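Local structure of putative signal recognition particle protein (Chaetomium thermophilum, 5CK5) at residues P20-I25 / A164-L169. The protein binds GTP, GDP and magnesium, and is probably the beta subunit of the signal recognition particle receptor at the endoplasmic reticulum membrane. Residues are numbered along the deposited sequence; the frame is centred on the assembly and turned at random.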
ATOM      1  N   PRO A  20       4.429  -3.946  15.424  1.00 68.87           N
ATOM      2  CA  PRO A  20       3.375  -3.634  14.450  1.00 62.84           C
ATOM      3  C   PRO A  20       3.846  -3.968  13.036  1.00 62.92           C
ATOM      4  O   PRO A  20       5.047  -3.982  12.776  1.00 65.74           O
ATOM      5  CB  PRO A  20       3.147  -2.133  14.618  1.00 59.39           C
ATOM      6  CG  PRO A  20       4.348  -1.611  15.329  1.00 64.56           C
ATOM      7  CD  PRO A  20       5.043  -2.745  16.019  1.00 68.25           C
ATOM      8  N   SER A  21       2.924  -4.242  12.126  1.00 61.59           N
ATOM      9  CA  SER A  21       3.329  -4.681  10.795  1.00 56.10           C
ATOM     10  C   SER A  21       2.798  -3.740   9.703  1.00 47.91           C
ATOM     11  O   SER A  21       1.797  -3.044   9.881  1.00 44.58           O
ATOM     12  CB  SER A  21       2.886  -6.134  10.545  1.00 58.06           C
ATOM     13  OG  SER A  21       1.481  -6.312  10.584  1.00 38.84           O
ATOM     14  N   VAL A  22       3.509  -3.705   8.585  1.00 44.59           N
ATOM     15  CA  VAL A  22       3.142  -2.876   7.457  1.00 43.52           C
ATOM     16  C   VAL A  22       2.751  -3.764   6.311  1.00 42.90           C
ATOM     17  O   VAL A  22       3.531  -4.605   5.891  1.00 45.43           O
ATOM     18  CB  VAL A  22       4.290  -1.966   7.018  1.00 43.51           C
ATOM     19  CG1 VAL A  22       3.863  -1.133   5.849  1.00 46.72           C
ATOM     20  CG2 VAL A  22       4.719  -1.082   8.158  1.00 39.02           C
ATOM     21  N   LEU A  23       1.533  -3.588   5.819  1.00 42.25           N
ATOM     22  CA  LEU A  23       1.059  -4.384   4.707  1.00 39.39           C
ATOM     23  C   LEU A  23       1.666  -3.914   3.397  1.00 36.92           C
ATOM     24  O   LEU A  23       1.518  -2.763   2.985  1.00 42.19           O
ATOM     25  CB  LEU A  23      -0.460  -4.363   4.615  1.00 37.67           C
ATOM     26  CG  LEU A  23      -0.976  -5.658   3.990  1.00 39.91           C
ATOM     27  CD1 LEU A  23      -0.385  -6.850   4.717  1.00 40.08           C
ATOM     28  CD2 LEU A  23      -2.501  -5.720   3.992  1.00 40.23           C
ATOM     29  N   LEU A  24       2.394  -4.825   2.781  1.00 31.36           N
ATOM     30  CA  LEU A  24       3.027  -4.598   1.516  1.00 33.10           C
ATOM     31  C   LEU A  24       2.132  -5.238   0.475  1.00 38.93           C
ATOM     32  O   LEU A  24       2.018  -6.461   0.393  1.00 36.54           O
ATOM     33  CB  LEU A  24       4.425  -5.208   1.508  1.00 34.17           C
ATOM     34  CG  LEU A  24       5.126  -5.373   0.176  1.00 31.92           C
ATOM     35  CD1 LEU A  24       5.326  -4.010  -0.427  1.00 35.47           C
ATOM     36  CD2 LEU A  24       6.438  -6.095   0.376  1.00 28.42           C
ATOM     37  N   ILE A  25       1.486  -4.407  -0.324  1.00 34.72           N
ATOM     38  CA  ILE A  25       0.552  -4.909  -1.300  1.00 27.58           C
ATOM     39  C   ILE A  25       0.876  -4.311  -2.652  1.00 29.16           C
ATOM     40  O   ILE A  25       1.504  -3.275  -2.746  1.00 33.86           O
ATOM     41  CB  ILE A  25      -0.892  -4.570  -0.881  1.00 28.01           C
ATOM     42  CG1 ILE A  25      -1.085  -3.069  -0.792  1.00 28.45           C
ATOM     43  CG2 ILE A  25      -1.139  -5.055   0.481  1.00 28.84           C
ATOM     44  CD1 ILE A  25      -2.367  -2.667  -0.149  1.00 33.14           C
ATOM     45  N   ALA A 164       0.365   0.567   9.149  1.00 50.01           N
ATOM     46  CA  ALA A 164       0.661   1.225   7.882  1.00 48.24           C
ATOM     47  C   ALA A 164       0.478   0.305   6.682  1.00 44.27           C
ATOM     48  O   ALA A 164       0.162  -0.863   6.829  1.00 40.95           O
ATOM     49  CB  ALA A 164       2.056   1.778   7.905  1.00 54.48           C
ATOM     50  N   VAL A 165       0.636   0.860   5.487  1.00 46.62           N
ATOM     51  CA  VAL A 165       0.525   0.100   4.244  1.00 41.87           C
ATOM     52  C   VAL A 165       1.566   0.565   3.225  1.00 38.67           C
ATOM     53  O   VAL A 165       1.772   1.759   3.072  1.00 39.15           O
ATOM     54  CB  VAL A 165      -0.881   0.236   3.634  1.00 31.77           C
ATOM     55  CG1 VAL A 165      -0.890  -0.226   2.206  1.00 28.35           C
ATOM     56  CG2 VAL A 165      -1.892  -0.519   4.457  1.00 34.44           C
ATOM     57  N   ILE A 166       2.242  -0.364   2.550  1.00 41.19           N
ATOM     58  CA  ILE A 166       3.118   0.024   1.449  1.00 38.83           C
ATOM     59  C   ILE A 166       2.560  -0.465   0.130  1.00 39.21           C
ATOM     60  O   ILE A 166       2.543  -1.659  -0.105  1.00 40.63           O
ATOM     61  CB  ILE A 166       4.548  -0.535   1.588  1.00 36.01           C
ATOM     62  CG1 ILE A 166       5.258   0.077   2.787  1.00 41.13           C
ATOM     63  CG2 ILE A 166       5.366  -0.219   0.352  1.00 31.96           C
ATOM     64  CD1 ILE A 166       6.652  -0.461   2.998  1.00 42.13           C
ATOM     65  N   PHE A 167       2.130   0.453  -0.742  1.00 38.54           N
ATOM     66  CA  PHE A 167       1.687   0.061  -2.077  1.00 33.28           C
ATOM     67  C   PHE A 167       2.792   0.167  -3.146  1.00 29.09           C
ATOM     68  O   PHE A 167       3.088   1.224  -3.679  1.00 23.44           O
ATOM     69  CB  PHE A 167       0.462   0.875  -2.516  1.00 35.31           C
ATOM     70  CG  PHE A 167      -0.224   0.303  -3.729  1.00 38.87           C
ATOM     71  CD1 PHE A 167      -0.991  -0.853  -3.632  1.00 37.03           C
ATOM     72  CD2 PHE A 167      -0.052   0.882  -4.980  1.00 36.25           C
ATOM     73  CE1 PHE A 167      -1.601  -1.404  -4.757  1.00 32.79           C
ATOM     74  CE2 PHE A 167      -0.651   0.337  -6.105  1.00 36.47           C
ATOM     75  CZ  PHE A 167      -1.428  -0.813  -5.989  1.00 33.90           C
ATOM     76  N   LEU A 168       3.316  -0.995  -3.505  1.00 28.96           N
ATOM     77  CA  LEU A 168       4.439  -1.150  -4.409  1.00 28.85           C
ATOM     78  C   LEU A 168       3.998  -1.381  -5.839  1.00 32.41           C
ATOM     79  O   LEU A 168       3.146  -2.209  -6.098  1.00 35.40           O
ATOM     80  CB  LEU A 168       5.282  -2.336  -3.937  1.00 25.71           C
ATOM     81  CG  LEU A 168       6.703  -2.561  -4.437  1.00 36.86           C
ATOM     82  CD1 LEU A 168       7.620  -1.376  -4.145  1.00 34.44           C
ATOM     83  CD2 LEU A 168       7.219  -3.776  -3.743  1.00 38.89           C
ATOM     84  N   LEU A 169       4.595  -0.664  -6.780  1.00 36.59           N
ATOM     85  CA  LEU A 169       4.310  -0.901  -8.189  1.00 38.00           C
ATOM     86  C   LEU A 169       5.565  -0.786  -9.041  1.00 41.25           C
ATOM     87  O   LEU A 169       6.535  -0.148  -8.659  1.00 44.76           O
ATOM     88  CB  LEU A 169       3.245   0.058  -8.710  1.00 35.20           C
ATOM     89  CG  LEU A 169       3.518   1.550  -8.664  1.00 31.90           C
ATOM     90  CD1 LEU A 169       4.117   2.001  -9.979  1.00 24.76           C
ATOM     91  CD2 LEU A 169       2.231   2.291  -8.360  1.00 23.28           C
TER
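In the central, mostly parallel sheet of this P-loop GTPase fold, strand 21-25, which runs into the Walker A loop, pairs through L23 and I25 with 158-170. The backbone of 164-169 takes both bonds of each residue: L23 N and I25 N donate to A164 O and I166 O, while I166 N and L168 N donate to L23 O and I25 O, the last bond (3.0 Å) nearly collinear with the carbonyl. Buried on both faces, the strands carry almost solely apolar side chains; beta-branched V22, I25, V165 and I166 suit the extended backbone, and the leucines add apolar bulk. V22, L24, I166 and L168 share one face: V22 CG1 meets I166 CG1 at 3.6 Å, and L24 reaches across with CD1 to L168 CD2 (3.8 Å), L24 beside the GDP-binding K32 and L168 beside N219. On the other face, under helix 180-201, I25 CG1 stands between backbone N and carbonyl carbon (chi1 61°), and the extended chi2 carries CD1 to V165 CG1, 3.7 Å away. Cut back to an alanine, I25 would probably leave V165 CG1 and the F167 ring without this apolar neighbour and open a gap beneath Y188 and V192. F167, whose ring meets Y188 edge-to-face, lies crosswise to I25, its CD1 3.6 Å from I25 CG1.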